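PDB 3H75: periplasmic sugar-binding domain protein from Pseudomonas fluorescens Pf-5, which probably binds a carbohydrate in the periplasm, as a two-domain member of the bacterial solute-binding protein 2 family. Local coordinates for residues G145-G153 / Y203-A212; A125-K136 / K254-H262. All coordinates share one frame; numbering follows the deposited sequence.

Interaction 1 of 2, residues G145-G153 / Y203-A212; sequences GIELLAFSG and YPKTQLVWSA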
loop_
_atom_site.group_PDB
_atom_site.type_symbol
_atom_site.label_atom_id
_atom_site.label_comp_id
_atom_site.label_asym_id
_atom_site.label_seq_id
_atom_site.Cartn_x
_atom_site.Cartn_y
_atom_site.Cartn_z
ATOM N N GLY A 145 -14.929 -12.640 -25.625
ATOM C CA GLY A 145 -14.628 -12.466 -24.223
ATOM C C GLY A 145 -13.468 -11.500 -24.120
ATOM O O GLY A 145 -12.853 -11.152 -25.126
ATOM N N ILE A 146 -13.185 -11.043 -22.909
ATOM C CA ILE A 146 -12.070 -10.139 -22.664
ATOM C C ILE A 146 -11.165 -10.933 -21.734
ATOM O O ILE A 146 -11.440 -11.045 -20.540
ATOM C CB ILE A 146 -12.527 -8.845 -21.953
ATOM C CG1 ILE A 146 -13.442 -8.037 -22.877
ATOM C CG2 ILE A 146 -11.311 -8.011 -21.551
ATOM C CD1 ILE A 146 -14.042 -6.795 -22.217
ATOM N N GLU A 147 -10.088 -11.492 -22.277
ATOM C CA GLU A 147 -9.193 -12.301 -21.466
ATOM C C GLU A 147 -8.270 -11.474 -20.592
ATOM O O GLU A 147 -7.682 -10.483 -21.028
ATOM C CB GLU A 147 -8.434 -13.284 -22.356
ATOM C CG GLU A 147 -9.424 -14.215 -23.062
ATOM C CD GLU A 147 -8.819 -15.510 -23.560
ATOM O OE1 GLU A 147 -7.624 -15.761 -23.305
ATOM O OE2 GLU A 147 -9.559 -16.286 -24.206
ATOM N N LEU A 148 -8.167 -11.913 -19.342
ATOM C CA LEU A 148 -7.399 -11.238 -18.305
ATOM C C LEU A 148 -6.407 -12.127 -17.569
ATOM O O LEU A 148 -6.672 -13.303 -17.325
ATOM C CB LEU A 148 -8.386 -10.679 -17.276
ATOM C CG LEU A 148 -7.865 -10.236 -15.906
ATOM C CD1 LEU A 148 -7.254 -8.850 -16.003
ATOM C CD2 LEU A 148 -9.031 -10.231 -14.918
ATOM N N LEU A 149 -5.263 -11.546 -17.214
ATOM C CA LEU A 149 -4.252 -12.236 -16.425
ATOM C C LEU A 149 -4.135 -11.391 -15.165
ATOM O O LEU A 149 -4.227 -10.162 -15.234
ATOM C CB LEU A 149 -2.891 -12.269 -17.134
ATOM C CG LEU A 149 -2.783 -13.173 -18.365
ATOM C CD1 LEU A 149 -1.392 -13.033 -18.986
ATOM C CD2 LEU A 149 -3.036 -14.627 -17.969
ATOM N N ALA A 150 -3.954 -12.033 -14.020
ATOM C CA ALA A 150 -3.813 -11.294 -12.771
ATOM C C ALA A 150 -2.567 -11.725 -12.011
ATOM O O ALA A 150 -2.281 -12.914 -11.883
ATOM C CB ALA A 150 -5.046 -11.482 -11.898
ATOM N N PHE A 151 -1.824 -10.740 -11.523
ATOM C CA PHE A 151 -0.612 -10.991 -10.755
ATOM C C PHE A 151 -0.843 -10.426 -9.366
ATOM O O PHE A 151 -0.964 -9.212 -9.196
ATOM C CB PHE A 151 0.579 -10.289 -11.411
ATOM C CG PHE A 151 0.990 -10.900 -12.714
ATOM C CD1 PHE A 151 1.975 -11.881 -12.755
ATOM C CD2 PHE A 151 0.359 -10.534 -13.898
ATOM C CE1 PHE A 151 2.324 -12.492 -13.950
ATOM C CE2 PHE A 151 0.701 -11.144 -15.105
ATOM C CZ PHE A 151 1.687 -12.125 -15.129
ATOM N N SER A 152 -0.916 -11.302 -8.371
ATOM C CA SER A 152 -1.140 -10.842 -7.008
ATOM C C SER A 152 0.183 -10.856 -6.251
ATOM O O SER A 152 1.194 -11.290 -6.789
ATOM C CB SER A 152 -2.167 -11.734 -6.310
ATOM O OG SER A 152 -2.579 -11.152 -5.087
ATOM N N GLY A 153 0.175 -10.374 -5.012
ATOM C CA GLY A 153 1.398 -10.328 -4.227
ATOM C C GLY A 153 1.648 -11.590 -3.431
ATOM O O GLY A 153 1.516 -12.696 -3.953
ATOM N N TYR A 203 -1.644 -17.515 -23.336
ATOM C CA TYR A 203 -2.924 -16.830 -23.509
ATOM C C TYR A 203 -2.741 -15.562 -24.336
ATOM O O TYR A 203 -2.813 -14.448 -23.816
ATOM C CB TYR A 203 -3.506 -16.472 -22.139
ATOM C CG TYR A 203 -3.681 -17.660 -21.221
ATOM C CD1 TYR A 203 -4.654 -18.625 -21.479
ATOM C CD2 TYR A 203 -2.872 -17.823 -20.095
ATOM C CE1 TYR A 203 -4.820 -19.720 -20.641
ATOM C CE2 TYR A 203 -3.031 -18.917 -19.247
ATOM C CZ TYR A 203 -4.007 -19.861 -19.528
ATOM O OH TYR A 203 -4.170 -20.948 -18.701
ATOM N N PRO A 204 -2.501 -15.715 -25.645
ATOM C CA PRO A 204 -2.304 -14.565 -26.529
ATOM C C PRO A 204 -3.511 -13.637 -26.686
ATOM O O PRO A 204 -3.360 -12.497 -27.128
ATOM C CB PRO A 204 -1.894 -15.218 -27.852
ATOM C CG PRO A 204 -2.628 -16.517 -27.815
ATOM C CD PRO A 204 -2.409 -16.980 -26.397
ATOM N N LYS A 205 -4.701 -14.115 -26.337
ATOM C CA LYS A 205 -5.895 -13.283 -26.460
ATOM C C LYS A 205 -5.995 -12.301 -25.296
ATOM O O LYS A 205 -6.846 -11.411 -25.295
ATOM C CB LYS A 205 -7.156 -14.152 -26.515
ATOM C CG LYS A 205 -7.093 -15.221 -27.596
ATOM C CD LYS A 205 -8.410 -15.966 -27.747
ATOM C CE LYS A 205 -9.457 -15.089 -28.403
ATOM N NZ LYS A 205 -10.677 -15.864 -28.760
ATOM N N THR A 206 -5.116 -12.460 -24.313
ATOM C CA THR A 206 -5.123 -11.568 -23.157
ATOM C C THR A 206 -5.072 -10.109 -23.604
ATOM O O THR A 206 -4.231 -9.731 -24.426
ATOM C CB THR A 206 -3.917 -11.837 -22.222
ATOM O OG1 THR A 206 -3.998 -13.169 -21.703
ATOM C CG2 THR A 206 -3.911 -10.837 -21.050
ATOM N N GLN A 207 -5.981 -9.294 -23.074
ATOM C CA GLN A 207 -6.010 -7.874 -23.407
ATOM C C GLN A 207 -5.819 -7.037 -22.153
ATOM O O GLN A 207 -5.511 -5.853 -22.240
ATOM C CB GLN A 207 -7.339 -7.479 -24.047
ATOM C CG GLN A 207 -7.635 -8.168 -25.358
ATOM C CD GLN A 207 -8.909 -7.652 -25.981
ATOM O OE1 GLN A 207 -8.925 -6.592 -26.612
ATOM N NE2 GLN A 207 -9.994 -8.388 -25.791
ATOM N N LEU A 208 -6.023 -7.651 -20.989
ATOM C CA LEU A 208 -5.885 -6.931 -19.725
ATOM C C LEU A 208 -4.984 -7.655 -18.738
ATOM O O LEU A 208 -5.044 -8.877 -18.617
ATOM C CB LEU A 208 -7.250 -6.741 -19.061
ATOM C CG LEU A 208 -8.347 -6.000 -19.822
ATOM C CD1 LEU A 208 -9.630 -6.045 -18.984
ATOM C CD2 LEU A 208 -7.917 -4.565 -20.112
ATOM N N VAL A 209 -4.143 -6.898 -18.038
ATOM C CA VAL A 209 -3.267 -7.465 -17.019
ATOM C C VAL A 209 -3.407 -6.634 -15.747
ATOM O O VAL A 209 -2.997 -5.471 -15.692
ATOM C CB VAL A 209 -1.783 -7.467 -17.460
ATOM C CG1 VAL A 209 -0.910 -8.063 -16.359
ATOM C CG2 VAL A 209 -1.629 -8.273 -18.746
ATOM N N TRP A 210 -4.022 -7.238 -14.740
ATOM C CA TRP A 210 -4.242 -6.616 -13.433
ATOM C C TRP A 210 -3.073 -7.052 -12.550
ATOM O O TRP A 210 -2.771 -8.240 -12.475
ATOM C CB TRP A 210 -5.554 -7.160 -12.853
ATOM C CG TRP A 210 -5.983 -6.671 -11.489
ATOM C CD1 TRP A 210 -6.923 -5.716 -11.224
ATOM C CD2 TRP A 210 -5.591 -7.211 -10.216
ATOM N NE1 TRP A 210 -7.153 -5.637 -9.869
ATOM C CE2 TRP A 210 -6.349 -6.543 -9.228
ATOM C CE3 TRP A 210 -4.680 -8.198 -9.816
ATOM C CZ2 TRP A 210 -6.225 -6.832 -7.861
ATOM C CZ3 TRP A 210 -4.555 -8.488 -8.452
ATOM C CH2 TRP A 210 -5.326 -7.806 -7.495
ATOM N N SER A 211 -2.407 -6.093 -11.908
ATOM C CA SER A 211 -1.291 -6.406 -11.006
ATOM C C SER A 211 -1.503 -5.742 -9.655
ATOM O O SER A 211 -1.878 -4.567 -9.584
ATOM C CB SER A 211 0.041 -5.932 -11.589
ATOM O OG SER A 211 0.412 -6.715 -12.707
ATOM N N ALA A 212 -1.263 -6.492 -8.582
ATOM C CA ALA A 212 -1.447 -5.965 -7.234
ATOM C C ALA A 212 -0.404 -4.923 -6.842
ATOM O O ALA A 212 -0.529 -4.281 -5.809
ATOM C CB ALA A 212 -1.480 -7.101 -6.218
HETATM O O HOH W 1 -9.505 -11.051 -24.979
HETATM O O HOH W 2 -11.896 -9.343 -27.487
HETATM O O HOH W 3 -5.587 -16.571 -25.021
HETATM O O HOH W 4 -11.905 -15.288 -25.696
#
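L149 and W210 lie in the closely bonded part of strands 146-152 and 206-211: W210 N donates to L149 O at 3.0 Å and W210 O accepts F151 N at 2.8 Å. On one face L148 CD1 lies 3.7 Å from L208 CB, and A150 CB approaches W210 CE3 obliquely; on the other, facing helix 189-202, V209 CG1 meets the edge of the F151 ring, 3.7 Å from CE2. The two strands are parallel neighbours at 14° in the central sheet of an alpha/beta domain, joined through helix 158-173, strand 177-184 and helix 189-202. Towards G145 the pairing loosens: E147 O takes both Q207 N and L208 N, and one water joins E147 N, K205 O and Q207 NE2. E147 OE1 forms a salt bridge with R180 and also lies 3.6 Å from K205 CB, while a water weakly bonded to K205 NZ links it to E147 OE2. With OG1 beside its backbone N (chi1 -62°), T206 bonds Y203 O through OG1 at 2.7 Å and touches L149 CG with CG2 at 3.7 Å; an alanine here would probably leave the Y203-T206 turn without its side-chain bond and open a gap beside L149.

Interaction 2 of 2, residues A125-K136 / K254-H262; sequences AGYRMLKELLHK and KLSVLEAGH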
loop_
_atom_site.group_PDB
_atom_site.type_symbol
_atom_site.label_atom_id
_atom_site.label_comp_id
_atom_site.label_asym_id
_atom_site.label_seq_id
_atom_site.Cartn_x
_atom_site.Cartn_y
_atom_site.Cartn_z
ATOM N N ALA A 125 -9.023 -0.334 -4.191
ATOM C CA ALA A 125 -7.971 -0.240 -5.202
ATOM C C ALA A 125 -8.015 -1.421 -6.174
ATOM O O ALA A 125 -7.883 -1.244 -7.392
ATOM C CB ALA A 125 -6.608 -0.158 -4.533
ATOM N N GLY A 126 -8.201 -2.624 -5.638
ATOM C CA GLY A 126 -8.256 -3.810 -6.478
ATOM C C GLY A 126 -9.466 -3.786 -7.390
ATOM O O GLY A 126 -9.406 -4.167 -8.557
ATOM N N TYR A 127 -10.585 -3.338 -6.839
ATOM C CA TYR A 127 -11.834 -3.240 -7.587
ATOM C C TYR A 127 -11.703 -2.187 -8.689
ATOM O O TYR A 127 -11.974 -2.452 -9.862
ATOM C CB TYR A 127 -12.953 -2.846 -6.623
ATOM C CG TYR A 127 -14.304 -2.617 -7.256
ATOM C CD1 TYR A 127 -15.052 -3.680 -7.758
ATOM C CD2 TYR A 127 -14.856 -1.337 -7.312
ATOM C CE1 TYR A 127 -16.317 -3.476 -8.297
ATOM C CE2 TYR A 127 -16.124 -1.122 -7.849
ATOM C CZ TYR A 127 -16.847 -2.197 -8.338
ATOM O OH TYR A 127 -18.096 -1.992 -8.884
ATOM N N ARG A 128 -11.272 -0.991 -8.305
ATOM C CA ARG A 128 -11.136 0.105 -9.254
ATOM C C ARG A 128 -10.154 -0.186 -10.377
ATOM O O ARG A 128 -10.359 0.262 -11.499
ATOM C CB ARG A 128 -10.745 1.391 -8.517
ATOM C CG ARG A 128 -11.886 1.970 -7.679
ATOM C CD ARG A 128 -13.054 2.393 -8.563
ATOM N NE ARG A 128 -14.289 2.576 -7.804
ATOM C CZ ARG A 128 -15.492 2.691 -8.356
ATOM N NH1 ARG A 128 -15.625 2.644 -9.676
ATOM N NH2 ARG A 128 -16.565 2.846 -7.590
HETATM N N MSE A 129 -9.096 -0.942 -10.099
HETATM C CA MSE A 129 -8.153 -1.237 -11.172
HETATM C C MSE A 129 -8.810 -1.967 -12.327
HETATM O O MSE A 129 -8.584 -1.616 -13.483
HETATM C CB MSE A 129 -6.962 -2.051 -10.674
HETATM C CG MSE A 129 -5.932 -1.222 -9.914
HETATM SE SE MSE A 129 -4.253 -2.169 -9.684
HETATM C CE MSE A 129 -4.826 -3.465 -8.343
ATOM N N LEU A 130 -9.625 -2.975 -12.039
ATOM C CA LEU A 130 -10.268 -3.692 -13.131
ATOM C C LEU A 130 -11.298 -2.806 -13.820
ATOM O O LEU A 130 -11.369 -2.796 -15.046
ATOM C CB LEU A 130 -10.933 -4.987 -12.651
ATOM C CG LEU A 130 -11.414 -5.853 -13.826
ATOM C CD1 LEU A 130 -10.227 -6.227 -14.701
ATOM C CD2 LEU A 130 -12.106 -7.095 -13.318
ATOM N N LYS A 131 -12.089 -2.064 -13.044
ATOM C CA LYS A 131 -13.096 -1.187 -13.647
ATOM C C LYS A 131 -12.438 -0.164 -14.572
ATOM O O LYS A 131 -12.941 0.103 -15.666
ATOM C CB LYS A 131 -13.913 -0.469 -12.568
ATOM C CG LYS A 131 -14.905 -1.373 -11.861
ATOM C CD LYS A 131 -15.846 -0.586 -10.960
ATOM C CE LYS A 131 -16.788 0.313 -11.742
ATOM N NZ LYS A 131 -17.782 -0.450 -12.546
ATOM N N GLU A 132 -11.310 0.394 -14.137
ATOM C CA GLU A 132 -10.584 1.377 -14.935
ATOM C C GLU A 132 -10.009 0.752 -16.202
ATOM O O GLU A 132 -10.073 1.346 -17.282
ATOM C CB GLU A 132 -9.454 1.997 -14.109
ATOM C CG GLU A 132 -9.915 3.058 -13.130
ATOM C CD GLU A 132 -10.364 4.319 -13.839
ATOM O OE1 GLU A 132 -9.506 4.991 -14.450
ATOM O OE2 GLU A 132 -11.573 4.629 -13.794
ATOM N N LEU A 133 -9.435 -0.441 -16.069
ATOM C CA LEU A 133 -8.865 -1.127 -17.224
ATOM C C LEU A 133 -9.961 -1.399 -18.248
ATOM O O LEU A 133 -9.769 -1.188 -19.448
ATOM C CB LEU A 133 -8.211 -2.444 -16.798
ATOM C CG LEU A 133 -6.865 -2.367 -16.074
ATOM C CD1 LEU A 133 -6.484 -3.766 -15.598
ATOM C CD2 LEU A 133 -5.790 -1.802 -17.006
ATOM N N LEU A 134 -11.112 -1.865 -17.769
ATOM C CA LEU A 134 -12.233 -2.161 -18.654
ATOM C C LEU A 134 -12.705 -0.893 -19.349
ATOM O O LEU A 134 -13.041 -0.911 -20.537
ATOM C CB LEU A 134 -13.383 -2.780 -17.857
ATOM C CG LEU A 134 -13.228 -4.272 -17.569
ATOM C CD1 LEU A 134 -14.319 -4.735 -16.607
ATOM C CD2 LEU A 134 -13.310 -5.041 -18.878
ATOM N N HIS A 135 -12.725 0.211 -18.613
ATOM C CA HIS A 135 -13.163 1.472 -19.197
ATOM C C HIS A 135 -12.244 1.916 -20.330
ATOM O O HIS A 135 -12.706 2.332 -21.396
ATOM C CB HIS A 135 -13.212 2.567 -18.140
ATOM C CG HIS A 135 -13.766 3.856 -18.655
ATOM N ND1 HIS A 135 -15.081 3.990 -19.049
ATOM C CD2 HIS A 135 -13.175 5.048 -18.901
ATOM C CE1 HIS A 135 -15.274 5.210 -19.517
ATOM N NE2 HIS A 135 -14.133 5.872 -19.439
ATOM N N LYS A 136 -10.940 1.825 -20.100
ATOM C CA LYS A 136 -9.969 2.236 -21.106
ATOM C C LYS A 136 -9.923 1.309 -22.318
ATOM O O LYS A 136 -9.678 1.762 -23.436
ATOM C CB LYS A 136 -8.584 2.359 -20.466
ATOM C CG LYS A 136 -8.536 3.411 -19.365
ATOM C CD LYS A 136 -7.143 3.562 -18.787
ATOM C CE LYS A 136 -7.142 4.532 -17.618
ATOM N NZ LYS A 136 -7.642 5.876 -18.010
ATOM N N LYS A 254 1.976 3.970 -21.199
ATOM C CA LYS A 254 2.311 2.552 -21.320
ATOM C C LYS A 254 1.644 1.760 -20.204
ATOM O O LYS A 254 1.256 0.605 -20.391
ATOM C CB LYS A 254 3.828 2.361 -21.275
ATOM C CG LYS A 254 4.564 3.090 -22.390
ATOM C CD LYS A 254 4.091 2.631 -23.761
ATOM C CE LYS A 254 4.761 3.436 -24.865
ATOM N NZ LYS A 254 6.244 3.393 -24.732
ATOM N N LEU A 255 1.545 2.385 -19.035
ATOM C CA LEU A 255 0.871 1.786 -17.884
ATOM C C LEU A 255 -0.459 2.528 -17.904
ATOM O O LEU A 255 -0.478 3.758 -17.917
ATOM C CB LEU A 255 1.644 2.080 -16.594
ATOM C CG LEU A 255 1.011 1.620 -15.274
ATOM C CD1 LEU A 255 0.721 0.132 -15.319
ATOM C CD2 LEU A 255 1.959 1.947 -14.119
ATOM N N SER A 256 -1.567 1.792 -17.908
ATOM C CA SER A 256 -2.888 2.410 -18.007
ATOM C C SER A 256 -3.543 2.902 -16.733
ATOM O O SER A 256 -4.265 3.900 -16.752
ATOM C CB SER A 256 -3.848 1.459 -18.725
ATOM O OG SER A 256 -3.438 1.261 -20.067
ATOM N N VAL A 257 -3.307 2.199 -15.634
ATOM C CA VAL A 257 -3.894 2.569 -14.352
ATOM C C VAL A 257 -2.858 2.408 -13.248
ATOM O O VAL A 257 -2.169 1.394 -13.190
ATOM C CB VAL A 257 -5.096 1.659 -14.003
ATOM C CG1 VAL A 257 -5.734 2.127 -12.700
ATOM C CG2 VAL A 257 -6.115 1.669 -15.140
ATOM N N LEU A 258 -2.748 3.408 -12.379
ATOM C CA LEU A 258 -1.805 3.331 -11.268
ATOM C C LEU A 258 -2.475 3.883 -10.024
ATOM O O LEU A 258 -2.708 5.090 -9.917
ATOM C CB LEU A 258 -0.523 4.120 -11.576
ATOM C CG LEU A 258 0.591 4.060 -10.520
ATOM C CD1 LEU A 258 0.995 2.607 -10.244
ATOM C CD2 LEU A 258 1.787 4.864 -11.014
ATOM N N GLU A 259 -2.825 2.986 -9.105
ATOM C CA GLU A 259 -3.461 3.367 -7.845
ATOM C C GLU A 259 -2.352 3.726 -6.868
ATOM O O GLU A 259 -1.446 2.927 -6.628
ATOM C CB GLU A 259 -4.275 2.204 -7.270
ATOM C CG GLU A 259 -5.560 1.874 -8.020
ATOM C CD GLU A 259 -6.648 2.905 -7.795
ATOM O OE1 GLU A 259 -6.644 3.548 -6.725
ATOM O OE2 GLU A 259 -7.515 3.058 -8.681
ATOM N N ALA A 260 -2.418 4.922 -6.296
ATOM C CA ALA A 260 -1.377 5.341 -5.367
ATOM C C ALA A 260 -1.938 6.152 -4.221
ATOM O O ALA A 260 -3.065 6.639 -4.289
ATOM C CB ALA A 260 -0.315 6.153 -6.104
ATOM N N GLY A 261 -1.139 6.283 -3.166
ATOM C CA GLY A 261 -1.556 7.058 -2.014
ATOM C C GLY A 261 -1.316 6.405 -0.668
ATOM O O GLY A 261 -1.118 7.102 0.330
ATOM N N HIS A 262 -1.308 5.077 -0.616
ATOM C CA HIS A 262 -1.119 4.405 0.662
ATOM C C HIS A 262 0.279 4.502 1.267
ATOM O O HIS A 262 0.471 4.156 2.432
ATOM C CB HIS A 262 -1.574 2.936 0.577
ATOM C CG HIS A 262 -0.668 2.045 -0.214
ATOM N ND1 HIS A 262 -0.187 2.380 -1.462
ATOM C CD2 HIS A 262 -0.214 0.794 0.036
ATOM C CE1 HIS A 262 0.518 1.375 -1.947
ATOM N NE2 HIS A 262 0.518 0.398 -1.056
#
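Helix 122-137 lies against one face of the mixed sheet in the second alpha/beta domain of this periplasmic-binding-protein fold, and here it covers strand 257-260, running nearly antiparallel to it at 157° with the axes 8.9 Å apart. No hydrogen bond links the two segments; side chains spaced along the helix simply rest on V257, E259 and the preceding S256. V257 fills the middle. Its CG2 presses on E132 CB at 3.5 Å and has L133 CD2 at 4.0 Å, while CG1, set opposite the backbone N (chi1 -177°), also lies beside E132 CB. In this way both methyls of one valine meet the base of the glutamate, whose own chain bends at chi2. One helical turn back, selenomethionine M129 crosses E259 obliquely, CG to CG at 3.6 Å, and its side chain continues onto S238 and V240 of the adjoining strand 236-240, so the same residue spans two strands. E259 is buried and folds back at chi2 (-73°): its CG lies against A125 CB, and OE2 comes to 3.6 Å from R128 CB. The carboxylate thus meets the aliphatic root of R128 and not its charged end, which is drawn off to a salt bridge with E124, leaving R128 NE 6.8 Å from E259 OE2. F295 also touches both A125 and E259 from a neighbouring loop. At the other end the contact passes to the exposed K136, whose chain is extended as far as CE and turns only at chi4. Its CD lies alongside S256 CB at 3.9 Å, and it is the K136 CE methylene, not NZ, that lies against S256 O, at 3.1 Å and without a hydrogen bond.

From the N terminus, the chain first builds strands of the other sheet, then enters this domain through helix 122-137, the first half of interaction 2, and passes directly to strand 146-152. Helix 158-173, strand 177-184 and helix 189-202 follow before 206-211 returns beside 146-152, closing the shorter loop of interaction 1. The chain goes on through helix 214-226, strand 236-240 and helix 244-252; strand 257-260 then closes the longer loop of interaction 2, which wholly encloses the first. Both contacts belong to one sheet: interaction 1 joins two strands within it, and interaction 2 lays the helix over it. They meet where W210 NE1 probably bonds G126 O.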